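Local coordinates for protein inositol 2-dehydrogenase/D-chiro-inositol 3-dehydrogenase (Lactobacillus casei, PDB 4MIY) that oxidises myo-inositol and D-chiro-inositol to the corresponding keto-inositols, passing the hydride to NAD bound on a Rossmann-fold domain, at residues T95-A100 with L174-D179; R127-G132 with V300-W305; M168-T173 with A315-S320; E180-L185 with A304-I309. All coordinates share one frame; numbering follows the deposited sequence.

Contact 1: T95-A100 with L174-D179; sequences TEKPLA and LIHEID. With NAD (nicotinamide-adenine-dinucleotide), chain E.
At the nicotinamide end of the NAD site, where the Rossmann domain meets the C-terminal alpha/beta domain, Lys97 reaches from the loop after strand 92-95 to Ile175 and His176 on helix 168-185. The sequence Glu96-Lys97-Pro98 is the EKP motif of the Gfo/Idh/MocA family, and a cis peptide bond precedes Pro98. The side chain of Lys97 leaves the backbone with CG wedged between N and the carbonyl carbon (chi1 43°) and bends again at chi2 and chi3, a folded course that lays CG and CD beside the nicotinamide C2N and carboxamide and brings NZ to the ribose O2D. On the way CD comes to 4.2 Å from CE1 of His176, approaching the ring obliquely, and CE lies 4.3 Å from CG2 of Ile175. That same CG2 sits over one face of the imidazole. A water joins the two polar ends: Lys97 NZ donates to it at 2.5 Å, while its link to His176 NE2 is weak. Lys97 meets the ribose with backbone and side chain: its O accepts from NAD O3D at 3.0 Å, and NZ donates weakly to NAD O2D. Glu96 flanks the cofactor, with OE1 2.9 Å from the carboxamide O7N of NAD and OE2 hydrogen-bonded to His17. CE1 of His176 approaches the carboxamide N7N at 3.6 Å. Asp172 forms a long, weak ion pair with NZ. The ammonium thus faces ribose, water and a nearby carboxylate rather than the imidazole directly, consistent with the Lys-Asp-His arrangement thought to serve catalysis in related inositol dehydrogenases.

Contact 2: R127-G132 with V300-W305; sequences RRYDQG and VGPSAW
Arg128 and Tyr129 reach from the 3-10 turn 127-129 to the ring of Pro302, each from its own direction. In Arg128 CG stands beside the backbone N, anti to the carbonyl carbon (chi1 -64°), and the chain then runs extended from CG to NE. This straight course takes it past Pro302 in the opposite sense, so that CG of Pro302 lies over one face of the guanidinium, offset toward its rim. The proline CG is 3.8 Å from NE of Arg128 and equally near its CD. The polar end carries on beyond the proline, where NH2 forms salt bridges with Asp179 and Asp306. Both segments lead into helices: Asp130 is the N-cap of helix 131-141 and Ser303 that of helix 304-323, with weak capping bonds from Gly132 N to Asp130 OD2 and from Trp305 N to Ser303 OG; OD2 of Asp130 also takes the N-H of Ile133. A backbone hydrogen bond links Pro302 to Val123 at the edge strand of the Rossmann sheet. Tyr129 has a similar first torsion to Arg128 but comes at the proline from the opposite direction and obliquely to its own ring: its CE2 is 3.9 Å from CD of Pro302, and the phenol oxygen OH comes to 3.2 Å from CA of Gly301, which lies near the ring plane at its edge. Gly301 brings only its backbone to this edge. The phenol is held by a hydrogen bond between its OH and Glu288 of helix 279-294, and Arg134 makes a cation-pi contact with the ring.

Contact 3: M168-T173 with A315-S320; sequences MAITDT and AAANRS
Ile170 fills the space between two nearly antiparallel helices, its side chain directed at Ala317 and Asn318. From its CB outward every atom has a neighbour across the interface. CB itself lies 3.6 Å from ND2 of Asn318. At the branch, CG1 takes the place beside the backbone N (chi1 -52°), and it meets Asn318 ND2 at 3.4 Å. The other branch, CG2, rests on the methyl group of Ala317, 3.7 Å from its CB. Past CG1 the chain turns back at chi2 (-51°), which brings CD1 to 4.0 Å from the same Ala317 CB, so that CG2 and CD1 both bear on the alanine methyl from the same side. Asn318 slides by Ile170 in the opposite direction, and its amide nitrogen, though close to aliphatic carbons here, is hydrogen-bonded to Gln321 of its own helix. Its OD1 comes to 3.9 Å from CG2 of Thr171, whose side chain crosses it at about a right angle. With alanine at the closest backbone pairing, the CA atoms of Ile170 and Ala317 approach to 7.0 Å, and the axes of the two helical segments pass 9.4 Å apart, their N-to-C directions 159° apart. A wider pi-type turn occupies 169-173 on the first helix. Both helices lie against the mixed sheet of the C-terminal domain, where Ile192 of strand 189-195 receives Ala317 and Ile194 receives Ile170, while strand 327-328 packs against Ala316 on the second helix.

Contact 4: E180-L185 with A304-I309; sequences EMHWLL and AWDGYI
His182 of helix 168-185 faces Ile309 and Asp306 of helix 304-323 through apolar, polar and water-mediated contacts. The apolar part is a CH-pi contact: CG2 of Ile309 sits over one face of the imidazole, 4.0 Å from the ring centroid and 28° off the normal. The methyl CD1 of Ile309 reaches the same ring farther round, 3.7 Å from CE1 of His182. The histidine's first torsion (chi1 73°) places CG between the backbone N and the carbonyl carbon, the torsion that brings one ring face against Ile309 and the CE1-NE2 edge near Asp306 and the water. Tyr189 also meets the imidazole, the two ring planes being about perpendicular.

The polar part lies at the ring edge. OD1 of Asp306 is 3.4 Å from CE1 of His182 and near the imidazole plane, with ring and carboxylate planes 28° apart. The carboxylate has its stronger partners elsewhere: OD2 accepts from Ser303 N at the start of the helix, and OD1 is also engaged by Arg128.

A water supplies the remaining link, in plane at the ring edge. It lies 2.6 Å from His182 NE2 and donates to the backbone O of Asp306 at 2.8 Å. One imidazole therefore presents a face to aliphatic carbon and an edge to water and carboxylate; the carboxylate oxygen beside CE1 would probably polarise that C-H and favour positive charge on the ring, an effect that Arg128 would partly offset.

Helix 168-185 takes part in contacts 1, 3 and 4, and helix 304-323 in contacts 3 and 4, with its N-terminal end also in contact 2. Contact 1 is buried near the centre of the chain and is organised around the cofactor; contact 2, also buried, rests on proline packing beside charged groups. Contacts 3 and 4 are only partly buried and join the same two helices at separate places, one by aliphatic side chains with an asparagine amide laid alongside, the other by an imidazole and a water. Salt bridges tie contact 2 to its neighbours: Arg127 pairs with Glu177 of contact 1 and Glu180 of contact 4, whereas contacts 2 and 3 do not touch.

Contact 1: T95-A100 with L174-D179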
# COMPACT_ATOMS: atom_id res chain seq x y z
N THR A 95 -2.39 15.21 -35.25
CA THR A 95 -2.30 13.89 -35.81
C THR A 95 -2.12 12.87 -34.70
O THR A 95 -1.34 13.06 -33.82
CB THR A 95 -1.19 13.76 -36.87
OG1 THR A 95 -1.23 12.47 -37.44
CG2 THR A 95 0.12 14.00 -36.31
N GLU A 96 -2.90 11.82 -34.76
CA GLU A 96 -2.58 10.68 -33.94
C GLU A 96 -1.19 10.15 -34.27
O GLU A 96 -0.66 10.39 -35.32
CB GLU A 96 -3.64 9.60 -34.05
CG GLU A 96 -4.76 9.72 -33.04
CD GLU A 96 -4.27 9.69 -31.60
OE1 GLU A 96 -3.17 9.20 -31.36
OE2 GLU A 96 -4.97 10.16 -30.74
N LYS A 97 -0.62 9.42 -33.32
CA LYS A 97 0.56 8.65 -33.57
C LYS A 97 0.27 7.61 -34.63
O LYS A 97 -0.82 7.15 -34.71
CB LYS A 97 0.99 7.93 -32.30
CG LYS A 97 -0.15 7.34 -31.58
CD LYS A 97 0.02 5.91 -31.22
CE LYS A 97 0.38 5.06 -32.36
NZ LYS A 97 -0.17 3.71 -32.14
N PRO A 98 1.28 7.29 -35.45
CA PRO A 98 2.58 7.93 -35.54
C PRO A 98 2.52 9.19 -36.42
O PRO A 98 1.56 9.37 -37.12
CB PRO A 98 3.40 6.88 -36.26
CG PRO A 98 2.46 6.28 -37.09
CD PRO A 98 1.20 6.19 -36.40
N LEU A 99 3.54 10.00 -36.38
CA LEU A 99 3.64 11.10 -37.32
C LEU A 99 3.69 10.55 -38.75
O LEU A 99 3.18 11.13 -39.67
CB LEU A 99 4.86 11.94 -37.00
CG LEU A 99 5.10 13.13 -37.92
CD1 LEU A 99 4.02 14.14 -37.73
CD2 LEU A 99 6.42 13.66 -37.67
N ALA A 100 4.26 9.36 -38.87
CA ALA A 100 4.52 8.71 -40.11
C ALA A 100 5.04 7.33 -39.77
O ALA A 100 5.54 7.12 -38.70
CB ALA A 100 5.57 9.42 -40.82
N LEU A 174 5.22 -0.16 -27.42
CA LEU A 174 6.39 0.51 -26.88
C LEU A 174 6.54 1.98 -27.29
O LEU A 174 7.22 2.72 -26.68
CB LEU A 174 7.67 -0.28 -27.24
CG LEU A 174 8.99 0.17 -26.64
CD1 LEU A 174 9.05 0.03 -25.12
CD2 LEU A 174 10.13 -0.60 -27.27
N ILE A 175 5.87 2.33 -28.35
CA ILE A 175 5.95 3.68 -28.88
C ILE A 175 5.64 4.72 -27.82
O ILE A 175 6.17 5.78 -27.84
CB ILE A 175 5.06 3.84 -30.14
CG1 ILE A 175 5.42 5.11 -30.93
CG2 ILE A 175 3.61 3.78 -29.79
CD1 ILE A 175 6.70 5.03 -31.54
N HIS A 176 4.76 4.37 -26.90
CA HIS A 176 4.38 5.24 -25.82
C HIS A 176 5.53 5.50 -24.85
O HIS A 176 5.77 6.60 -24.48
CB HIS A 176 3.15 4.69 -25.10
CG HIS A 176 1.93 4.75 -25.95
ND1 HIS A 176 1.30 5.93 -26.25
CD2 HIS A 176 1.24 3.79 -26.59
CE1 HIS A 176 0.27 5.69 -27.03
NE2 HIS A 176 0.19 4.39 -27.23
N GLU A 177 6.26 4.46 -24.53
CA GLU A 177 7.44 4.61 -23.73
C GLU A 177 8.54 5.32 -24.51
O GLU A 177 9.29 6.07 -23.97
CB GLU A 177 7.94 3.25 -23.24
CG GLU A 177 7.16 2.62 -22.08
CD GLU A 177 5.78 2.10 -22.44
OE1 GLU A 177 5.56 1.71 -23.57
OE2 GLU A 177 4.94 2.11 -21.55
N ILE A 178 8.61 5.06 -25.80
CA ILE A 178 9.58 5.72 -26.64
C ILE A 178 9.43 7.22 -26.64
O ILE A 178 10.38 7.91 -26.48
CB ILE A 178 9.55 5.18 -28.06
CG1 ILE A 178 10.27 3.83 -28.11
CG2 ILE A 178 10.22 6.13 -28.99
CD1 ILE A 178 9.95 3.04 -29.35
N ASP A 179 8.21 7.71 -26.73
CA ASP A 179 8.00 9.12 -26.59
C ASP A 179 8.21 9.64 -25.17
O ASP A 179 8.73 10.70 -24.96
CB ASP A 179 6.64 9.55 -27.07
CG ASP A 179 6.38 11.00 -26.78
OD1 ASP A 179 6.87 11.86 -27.50
OD2 ASP A 179 5.71 11.27 -25.80
PA NAD E . -9.43 2.21 -37.46
O1A NAD E . -8.97 1.27 -38.47
O2A NAD E . -10.55 1.96 -36.68
O5B NAD E . -9.89 3.57 -38.11
C5B NAD E . -9.19 4.25 -39.08
C4B NAD E . -10.18 4.92 -40.04
O4B NAD E . -9.40 5.56 -41.02
C3B NAD E . -11.00 3.95 -40.89
O3B NAD E . -12.32 4.33 -40.86
C2B NAD E . -10.42 4.02 -42.27
O2B NAD E . -11.36 3.78 -43.28
C1B NAD E . -9.97 5.43 -42.33
N9A NAD E . -8.92 5.70 -43.29
C8A NAD E . -7.89 4.97 -43.60
N7A NAD E . -7.08 5.58 -44.46
C5A NAD E . -7.61 6.77 -44.70
C6A NAD E . -7.32 7.92 -45.52
N6A NAD E . -6.25 8.02 -46.28
N1A NAD E . -8.14 8.94 -45.43
C2A NAD E . -9.20 8.94 -44.71
N3A NAD E . -9.55 7.91 -43.96
C4A NAD E . -8.80 6.83 -43.92
O3 NAD E . -8.11 2.53 -36.65
PN NAD E . -7.99 3.40 -35.27
O1N NAD E . -7.88 2.48 -34.15
O2N NAD E . -9.13 4.23 -35.12
O5D NAD E . -6.62 4.07 -35.35
C5D NAD E . -6.48 5.25 -36.10
C4D NAD E . -5.22 5.97 -35.74
O4D NAD E . -5.31 6.30 -34.37
C3D NAD E . -4.03 5.10 -35.94
O3D NAD E . -2.97 5.92 -36.36
C2D NAD E . -3.81 4.59 -34.52
O2D NAD E . -2.47 4.29 -34.40
C1D NAD E . -4.18 5.79 -33.70
N1N NAD E . -4.50 5.44 -32.32
C2N NAD E . -3.84 6.01 -31.32
C3N NAD E . -4.06 5.70 -30.00
C7N NAD E . -3.28 6.39 -28.89
O7N NAD E . -2.78 7.45 -29.05
N7N NAD E . -3.25 5.77 -27.78
C4N NAD E . -5.06 4.79 -29.71
C5N NAD E . -5.73 4.24 -30.77
C6N NAD E . -5.43 4.57 -32.06
O HOH W 1 -0.98 2.81 -29.92

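Contact 2: R127-G132 with V300-W305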
# COMPACT_ATOMS: atom_id res chain seq x y z
N ARG A 127 0.54 10.07 -23.13
CA ARG A 127 1.11 9.73 -21.84
C ARG A 127 1.58 10.93 -21.08
O ARG A 127 1.55 10.94 -19.90
CB ARG A 127 2.27 8.78 -21.99
CG ARG A 127 1.92 7.41 -22.52
CD ARG A 127 1.45 6.50 -21.42
NE ARG A 127 1.43 5.10 -21.78
CZ ARG A 127 2.44 4.26 -21.60
NH1 ARG A 127 3.55 4.65 -21.04
NH2 ARG A 127 2.31 3.02 -21.97
N ARG A 128 2.02 11.94 -21.80
CA ARG A 128 2.60 13.10 -21.20
C ARG A 128 1.53 13.86 -20.42
O ARG A 128 1.85 14.65 -19.59
CB ARG A 128 3.22 14.02 -22.25
CG ARG A 128 4.37 13.44 -22.99
CD ARG A 128 5.08 14.52 -23.78
NE ARG A 128 6.03 13.99 -24.75
CZ ARG A 128 6.96 14.72 -25.34
NH1 ARG A 128 7.08 15.99 -25.05
NH2 ARG A 128 7.77 14.16 -26.20
N TYR A 129 0.28 13.56 -20.70
CA TYR A 129 -0.83 14.27 -20.10
C TYR A 129 -1.48 13.51 -18.95
O TYR A 129 -2.35 14.00 -18.29
CB TYR A 129 -1.86 14.59 -21.16
CG TYR A 129 -1.40 15.61 -22.19
CD1 TYR A 129 -1.55 16.94 -21.98
CD2 TYR A 129 -0.82 15.21 -23.35
CE1 TYR A 129 -1.12 17.84 -22.88
CE2 TYR A 129 -0.41 16.10 -24.28
CZ TYR A 129 -0.56 17.42 -24.05
OH TYR A 129 -0.16 18.35 -24.95
N ASP A 130 -1.05 12.29 -18.74
CA ASP A 130 -1.57 11.51 -17.66
C ASP A 130 -1.13 12.10 -16.34
O ASP A 130 0.00 12.41 -16.16
CB ASP A 130 -1.09 10.08 -17.77
CG ASP A 130 -1.56 9.22 -16.62
OD1 ASP A 130 -2.73 8.87 -16.63
OD2 ASP A 130 -0.74 8.93 -15.75
N GLN A 131 -2.08 12.28 -15.45
CA GLN A 131 -1.81 12.97 -14.20
C GLN A 131 -0.70 12.35 -13.38
O GLN A 131 0.11 13.05 -12.85
CB GLN A 131 -3.09 13.14 -13.39
CG GLN A 131 -3.99 14.16 -14.04
CD GLN A 131 -5.27 14.47 -13.31
OE1 GLN A 131 -5.38 14.30 -12.12
NE2 GLN A 131 -6.22 15.00 -14.03
N GLY A 132 -0.68 11.04 -13.29
CA GLY A 132 0.34 10.37 -12.52
C GLY A 132 1.73 10.44 -13.10
O GLY A 132 2.66 10.67 -12.42
N VAL A 300 1.43 23.38 -27.68
CA VAL A 300 2.53 23.21 -26.78
C VAL A 300 2.78 21.75 -26.42
O VAL A 300 3.68 21.46 -25.71
CB VAL A 300 2.34 24.01 -25.52
CG1 VAL A 300 2.47 25.48 -25.82
CG2 VAL A 300 1.04 23.75 -24.91
N GLY A 301 1.98 20.87 -26.98
CA GLY A 301 2.17 19.46 -26.76
C GLY A 301 3.19 18.83 -27.69
O GLY A 301 3.87 19.52 -28.37
N PRO A 302 3.28 17.51 -27.68
CA PRO A 302 4.28 16.83 -28.49
C PRO A 302 4.23 17.31 -29.94
O PRO A 302 3.19 17.39 -30.51
CB PRO A 302 3.86 15.35 -28.38
CG PRO A 302 3.25 15.28 -27.07
CD PRO A 302 2.50 16.54 -26.90
N SER A 303 5.40 17.56 -30.50
CA SER A 303 5.51 18.16 -31.81
C SER A 303 5.92 17.18 -32.88
O SER A 303 6.07 16.01 -32.66
CB SER A 303 6.54 19.27 -31.76
OG SER A 303 7.82 18.75 -31.61
N ALA A 304 6.11 17.70 -34.07
CA ALA A 304 6.56 16.88 -35.16
C ALA A 304 7.96 16.43 -34.89
O ALA A 304 8.33 15.36 -35.30
CB ALA A 304 6.47 17.62 -36.47
N TRP A 305 8.74 17.22 -34.21
CA TRP A 305 10.05 16.77 -33.83
C TRP A 305 9.95 15.53 -32.92
O TRP A 305 10.68 14.59 -33.09
CB TRP A 305 10.87 17.86 -33.17
CG TRP A 305 12.28 17.50 -32.98
CD1 TRP A 305 12.88 17.15 -31.84
CD2 TRP A 305 13.26 17.44 -33.99
NE1 TRP A 305 14.20 16.88 -32.07
CE2 TRP A 305 14.45 17.05 -33.40
CE3 TRP A 305 13.25 17.69 -35.35
CZ2 TRP A 305 15.62 16.90 -34.11
CZ3 TRP A 305 14.42 17.56 -36.06
CH2 TRP A 305 15.57 17.15 -35.44

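Contact 3: M168-T173 with A315-S320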
# COMPACT_ATOMS: atom_id res chain seq x y z
N MET A 168 4.25 -4.49 -34.20
CA MET A 168 3.33 -3.69 -33.43
C MET A 168 3.66 -3.61 -31.95
O MET A 168 3.25 -2.71 -31.29
CB MET A 168 1.91 -4.17 -33.63
CG MET A 168 1.35 -3.73 -34.97
SD MET A 168 0.00 -4.69 -35.62
CE MET A 168 -1.28 -4.29 -34.52
N ALA A 169 4.45 -4.55 -31.48
CA ALA A 169 4.96 -4.45 -30.14
C ALA A 169 5.75 -3.18 -29.98
O ALA A 169 5.79 -2.62 -28.94
CB ALA A 169 5.82 -5.65 -29.79
N ILE A 170 6.38 -2.76 -31.06
CA ILE A 170 7.06 -1.47 -31.08
C ILE A 170 6.10 -0.34 -31.48
O ILE A 170 5.89 0.57 -30.74
CB ILE A 170 8.28 -1.47 -32.05
CG1 ILE A 170 9.23 -2.63 -31.79
CG2 ILE A 170 9.04 -0.16 -31.99
CD1 ILE A 170 9.67 -2.80 -30.40
N THR A 171 5.48 -0.45 -32.63
CA THR A 171 4.82 0.68 -33.19
C THR A 171 3.50 1.06 -32.49
O THR A 171 3.10 2.18 -32.57
CB THR A 171 4.57 0.50 -34.71
OG1 THR A 171 3.77 -0.64 -34.93
CG2 THR A 171 5.83 0.34 -35.41
N ASP A 172 2.86 0.11 -31.83
CA ASP A 172 1.60 0.37 -31.18
C ASP A 172 1.71 0.44 -29.64
O ASP A 172 0.96 1.10 -29.00
CB ASP A 172 0.55 -0.66 -31.58
CG ASP A 172 0.01 -0.43 -32.99
OD1 ASP A 172 0.36 0.58 -33.60
OD2 ASP A 172 -0.76 -1.25 -33.46
N THR A 173 2.68 -0.27 -29.12
CA THR A 173 2.81 -0.48 -27.70
C THR A 173 4.01 0.26 -27.10
O THR A 173 3.84 1.22 -26.43
CB THR A 173 2.79 -1.98 -27.42
OG1 THR A 173 1.57 -2.53 -27.92
CG2 THR A 173 2.86 -2.26 -25.93
N ALA A 315 12.14 2.66 -35.55
CA ALA A 315 12.79 1.98 -36.63
C ALA A 315 14.05 1.26 -36.15
O ALA A 315 14.33 0.18 -36.56
CB ALA A 315 13.10 2.96 -37.70
N ALA A 316 14.79 1.89 -35.25
CA ALA A 316 15.93 1.25 -34.63
C ALA A 316 15.50 -0.00 -33.86
O ALA A 316 16.17 -0.99 -33.88
CB ALA A 316 16.67 2.20 -33.75
N ALA A 317 14.37 0.07 -33.21
CA ALA A 317 13.86 -1.04 -32.46
C ALA A 317 13.39 -2.16 -33.37
O ALA A 317 13.60 -3.31 -33.10
CB ALA A 317 12.73 -0.57 -31.59
N ASN A 318 12.71 -1.80 -34.45
CA ASN A 318 12.33 -2.81 -35.44
C ASN A 318 13.57 -3.52 -36.05
O ASN A 318 13.57 -4.70 -36.25
CB ASN A 318 11.39 -2.24 -36.50
CG ASN A 318 9.99 -1.95 -35.97
OD1 ASN A 318 9.39 -0.95 -36.32
ND2 ASN A 318 9.46 -2.85 -35.17
N ARG A 319 14.64 -2.79 -36.21
CA ARG A 319 15.86 -3.39 -36.68
C ARG A 319 16.40 -4.35 -35.64
O ARG A 319 16.75 -5.45 -35.95
CB ARG A 319 16.86 -2.30 -37.00
CG ARG A 319 18.19 -2.78 -37.47
CD ARG A 319 19.01 -1.68 -38.16
NE ARG A 319 18.23 -0.79 -39.01
CZ ARG A 319 18.08 -0.97 -40.32
NH1 ARG A 319 18.67 -1.97 -40.94
NH2 ARG A 319 17.36 -0.11 -41.02
N SER A 320 16.40 -3.93 -34.38
CA SER A 320 16.89 -4.75 -33.31
C SER A 320 16.08 -6.03 -33.14
O SER A 320 16.62 -7.02 -32.77
CB SER A 320 16.90 -3.97 -31.99
OG SER A 320 17.52 -4.71 -30.97

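Contact 4: E180-L185 with A304-I309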
# COMPACT_ATOMS: atom_id res chain seq x y z
N GLU A 180 7.80 8.85 -24.20
CA GLU A 180 7.76 9.26 -22.81
C GLU A 180 9.10 9.46 -22.15
O GLU A 180 9.30 10.39 -21.46
CB GLU A 180 6.98 8.20 -22.02
CG GLU A 180 6.69 8.50 -20.61
CD GLU A 180 5.95 7.37 -19.94
OE1 GLU A 180 4.84 7.09 -20.32
OE2 GLU A 180 6.53 6.79 -19.04
N MET A 181 10.04 8.57 -22.40
CA MET A 181 11.26 8.59 -21.64
C MET A 181 12.21 9.77 -21.88
O MET A 181 12.78 10.27 -20.98
CB MET A 181 12.03 7.28 -21.78
CG MET A 181 11.24 6.04 -21.36
SD MET A 181 10.65 6.14 -19.67
CE MET A 181 9.66 4.65 -19.63
N HIS A 182 12.37 10.15 -23.13
CA HIS A 182 13.20 11.28 -23.43
C HIS A 182 12.63 12.58 -22.88
O HIS A 182 13.37 13.40 -22.41
CB HIS A 182 13.59 11.33 -24.92
CG HIS A 182 12.50 11.73 -25.85
ND1 HIS A 182 12.21 13.04 -26.15
CD2 HIS A 182 11.68 10.98 -26.62
CE1 HIS A 182 11.21 13.07 -26.99
NE2 HIS A 182 10.87 11.84 -27.30
N TRP A 183 11.32 12.70 -22.88
CA TRP A 183 10.64 13.82 -22.24
C TRP A 183 10.78 13.79 -20.73
O TRP A 183 11.09 14.75 -20.15
CB TRP A 183 9.17 13.79 -22.62
CG TRP A 183 8.23 14.61 -21.78
CD1 TRP A 183 8.00 15.92 -21.87
CD2 TRP A 183 7.34 14.13 -20.76
NE1 TRP A 183 7.06 16.31 -20.96
CE2 TRP A 183 6.62 15.21 -20.29
CE3 TRP A 183 7.07 12.87 -20.22
CZ2 TRP A 183 5.70 15.09 -19.29
CZ3 TRP A 183 6.16 12.78 -19.23
CH2 TRP A 183 5.49 13.86 -18.79
N LEU A 184 10.55 12.63 -20.14
CA LEU A 184 10.70 12.45 -18.71
C LEU A 184 12.03 12.90 -18.19
O LEU A 184 12.12 13.55 -17.21
CB LEU A 184 10.53 10.97 -18.35
CG LEU A 184 10.72 10.56 -16.88
CD1 LEU A 184 9.67 11.12 -15.97
CD2 LEU A 184 10.76 9.10 -16.74
N LEU A 185 13.06 12.46 -18.89
CA LEU A 185 14.43 12.64 -18.50
C LEU A 185 15.10 13.88 -19.08
O LEU A 185 16.18 14.17 -18.70
CB LEU A 185 15.24 11.44 -18.96
CG LEU A 185 14.84 10.07 -18.41
CD1 LEU A 185 15.51 8.98 -19.17
CD2 LEU A 185 15.22 10.01 -16.97
N ALA A 304 6.11 17.70 -34.07
CA ALA A 304 6.56 16.88 -35.16
C ALA A 304 7.96 16.43 -34.89
O ALA A 304 8.33 15.36 -35.30
CB ALA A 304 6.47 17.62 -36.47
N TRP A 305 8.74 17.22 -34.21
CA TRP A 305 10.05 16.77 -33.83
C TRP A 305 9.95 15.53 -32.92
O TRP A 305 10.68 14.59 -33.09
CB TRP A 305 10.87 17.86 -33.17
CG TRP A 305 12.28 17.50 -32.98
CD1 TRP A 305 12.88 17.15 -31.84
CD2 TRP A 305 13.26 17.44 -33.99
NE1 TRP A 305 14.20 16.88 -32.07
CE2 TRP A 305 14.45 17.05 -33.40
CE3 TRP A 305 13.25 17.69 -35.35
CZ2 TRP A 305 15.62 16.90 -34.11
CZ3 TRP A 305 14.42 17.56 -36.06
CH2 TRP A 305 15.57 17.15 -35.44
N ASP A 306 9.09 15.59 -31.92
CA ASP A 306 8.81 14.43 -31.08
C ASP A 306 8.38 13.24 -31.90
O ASP A 306 8.78 12.16 -31.67
CB ASP A 306 7.75 14.79 -30.03
CG ASP A 306 8.25 15.79 -29.02
OD1 ASP A 306 9.29 15.55 -28.42
OD2 ASP A 306 7.61 16.80 -28.84
N GLY A 307 7.56 13.47 -32.89
CA GLY A 307 7.18 12.41 -33.79
C GLY A 307 8.34 11.82 -34.56
O GLY A 307 8.39 10.64 -34.78
N TYR A 308 9.26 12.66 -34.94
CA TYR A 308 10.44 12.22 -35.62
C TYR A 308 11.36 11.41 -34.72
O TYR A 308 11.85 10.40 -35.11
CB TYR A 308 11.12 13.45 -36.22
CG TYR A 308 12.35 13.24 -37.07
CD1 TYR A 308 12.39 12.36 -38.10
CD2 TYR A 308 13.47 13.98 -36.82
CE1 TYR A 308 13.52 12.23 -38.87
CE2 TYR A 308 14.57 13.88 -37.56
CZ TYR A 308 14.61 12.98 -38.58
OH TYR A 308 15.78 12.88 -39.30
N ILE A 309 11.57 11.86 -33.50
CA ILE A 309 12.32 11.09 -32.55
C ILE A 309 11.71 9.71 -32.37
O ILE A 309 12.39 8.74 -32.33
CB ILE A 309 12.38 11.77 -31.21
CG1 ILE A 309 13.18 13.06 -31.30
CG2 ILE A 309 12.99 10.87 -30.17
CD1 ILE A 309 12.95 13.98 -30.15
O HOH W 2 8.99 11.20 -29.05